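Local coordinates for fibrillarin-like pre-rrna processing protein (Methanocaldococcus jannaschii, PDB 1G8S), which uses S-adenosyl-L-methionine to methylate ribose 2'-hydroxyls of rRNA and tRNA at sites chosen by a box C/D guide RNA, at the methionine site. Sequence-based numbering; all coordinates share one arbitrary frame.

The methionine site. Residues 56, 58, 80, 83-85, 87-89, 150. With MET (methionine), chain B.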
loop_
_atom_site.group_PDB
_atom_site.type_symbol
_atom_site.label_atom_id
_atom_site.label_comp_id
_atom_site.label_asym_id
_atom_site.label_seq_id
_atom_site.Cartn_x
_atom_site.Cartn_y
_atom_site.Cartn_z
ATOM N N LYS A 56 20.192 6.070 7.795
ATOM C CA LYS A 56 20.924 6.907 6.847
ATOM C C LYS A 56 20.195 7.176 5.537
ATOM O O LYS A 56 20.693 7.912 4.684
ATOM C CB LYS A 56 22.284 6.275 6.540
ATOM C CG LYS A 56 23.162 6.087 7.761
ATOM C CD LYS A 56 24.555 5.624 7.371
ATOM C CE LYS A 56 25.450 5.491 8.594
ATOM N NZ LYS A 56 26.859 5.177 8.224
ATOM N N LYS A 58 16.131 7.942 4.212
ATOM C CA LYS A 58 14.716 8.099 4.503
ATOM C C LYS A 58 13.848 7.114 3.732
ATOM O O LYS A 58 12.767 6.763 4.196
ATOM C CB LYS A 58 14.260 9.528 4.198
ATOM C CG LYS A 58 14.970 10.570 5.044
ATOM C CD LYS A 58 14.469 11.973 4.746
ATOM C CE LYS A 58 15.436 13.004 5.305
ATOM N NZ LYS A 58 16.774 12.885 4.649
ATOM N N TYR A 80 15.582 12.471 -9.093
ATOM C CA TYR A 80 15.942 12.567 -7.685
ATOM C C TYR A 80 16.256 14.014 -7.305
ATOM O O TYR A 80 17.201 14.603 -7.835
ATOM C CB TYR A 80 17.170 11.682 -7.404
ATOM C CG TYR A 80 17.485 11.502 -5.946
ATOM C CD1 TYR A 80 17.143 10.316 -5.280
ATOM C CD2 TYR A 80 18.093 12.519 -5.202
ATOM C CE1 TYR A 80 17.397 10.154 -3.925
ATOM C CE2 TYR A 80 18.346 12.362 -3.836
ATOM C CZ TYR A 80 17.991 11.172 -3.206
ATOM O OH TYR A 80 18.215 11.009 -1.859
ATOM N N ALA A 83 19.568 17.213 -1.506
ATOM C CA ALA A 83 20.965 17.084 -1.121
ATOM C C ALA A 83 21.248 15.641 -0.741
ATOM O O ALA A 83 20.459 15.009 -0.037
ATOM C CB ALA A 83 21.272 18.003 0.061
ATOM N N SER A 84 22.372 15.122 -1.213
ATOM C CA SER A 84 22.746 13.744 -0.908
ATOM C C SER A 84 24.226 13.517 -1.130
ATOM O O SER A 84 24.808 14.036 -2.083
ATOM C CB SER A 84 21.958 12.772 -1.788
ATOM O OG SER A 84 22.438 11.440 -1.632
ATOM N N ALA A 85 24.819 12.730 -0.239
ATOM C CA ALA A 85 26.227 12.379 -0.326
ATOM C C ALA A 85 26.320 11.084 -1.137
ATOM O O ALA A 85 27.411 10.562 -1.370
ATOM C CB ALA A 85 26.803 12.180 1.066
ATOM N N THR A 87 24.064 8.193 -0.500
ATOM C CA THR A 87 23.406 7.064 0.170
ATOM C C THR A 87 22.157 6.534 -0.531
ATOM O O THR A 87 22.177 5.439 -1.099
ATOM C CB THR A 87 23.044 7.410 1.628
ATOM O OG1 THR A 87 24.235 7.776 2.341
ATOM C CG2 THR A 87 22.403 6.211 2.325
ATOM N N THR A 88 21.067 7.296 -0.511
ATOM C CA THR A 88 19.849 6.820 -1.153
ATOM C C THR A 88 19.985 6.677 -2.668
ATOM O O THR A 88 19.465 5.729 -3.254
ATOM C CB THR A 88 18.636 7.707 -0.787
ATOM O OG1 THR A 88 18.452 7.684 0.633
ATOM C CG2 THR A 88 17.371 7.202 -1.463
ATOM N N PRO A 89 20.681 7.618 -3.341
ATOM C CA PRO A 89 20.804 7.447 -4.793
ATOM C C PRO A 89 21.518 6.134 -5.175
ATOM O O PRO A 89 21.199 5.537 -6.199
ATOM C CB PRO A 89 21.603 8.680 -5.221
ATOM C CG PRO A 89 21.113 9.724 -4.250
ATOM C CD PRO A 89 21.105 8.971 -2.929
ATOM N N ASP A 150 13.619 14.910 -1.479
ATOM C CA ASP A 150 14.056 15.016 -0.091
ATOM C C ASP A 150 14.673 16.408 0.026
ATOM O O ASP A 150 15.895 16.560 0.030
ATOM C CB ASP A 150 15.109 13.948 0.214
ATOM C CG ASP A 150 15.602 13.995 1.649
ATOM O OD1 ASP A 150 15.013 14.714 2.480
ATOM O OD2 ASP A 150 16.587 13.293 1.953
HETATM N N MET B . 19.300 12.248 2.478
HETATM C CA MET B . 20.613 11.627 2.150
HETATM C C MET B . 20.405 10.442 1.220
HETATM O O MET B . 19.391 9.742 1.405
HETATM C CB MET B . 21.303 11.154 3.428
HETATM C CG MET B . 22.759 10.808 3.228
HETATM S SD MET B . 23.595 12.187 2.445
HETATM C CE MET B . 23.353 13.468 3.688
HETATM O OXT MET B . 21.251 10.229 0.329
HETATM O O HOH W 1 16.304 10.539 1.318
HETATM O O HOH W 2 18.457 13.280 -0.304
HETATM O O HOH W 3 18.099 10.098 3.795
#
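Strand 77-81 runs into a stretch that is extended at Ser84 before helix 87-95 begins, and this glycine-rich turn of the AdoMet-dependent methyltransferase fold brings the first turn of the helix up to the carboxylate of a methionine. The free amino acid, poorly ordered, probably occupies the place of the methionyl part of the methyl donor; it may be a remnant of that donor or have come from purification or crystallisation, and the structure alone does not show which. The carboxylate oxygen MET OXT accepts from both the backbone N of Thr88, 3.1 Å away and nearly straight at 163°, and Ser84 OG at 2.6 Å. The serine hydroxyl gets there by standing anti to its own backbone N (chi1 172°). An alanine here would remove that hydroxyl and would probably leave OXT held mainly by the helix-start amide, loosening the carboxylate. The N-terminal end of the helix is likely to favour the negative charge as well. Across the ligand, the amino group is met by Asp150, whose OD2 hydrogen-bonds MET N at 3.0 Å. That same oxygen takes a salt bridge from Lys58 on its syn lone pair, the lysine chain bending at chi4 (63°) to bring NZ within 2.7 Å of OD2; the lysine probably helps to position the carboxylate and may help keep it ionised. Water 2 links MET N to Tyr80 OH and Ala83 O, while water 3 joins MET N and O to the backbone N of Lys58. Pro89 CG lies over one face of the Tyr80 ring, toward its rim, and Thr88 CG2 meets its edge in plane, bracing the phenol. Farther along, the thioether packs against the turn, with the Ala85 methyl CB 3.5 Å from MET SD.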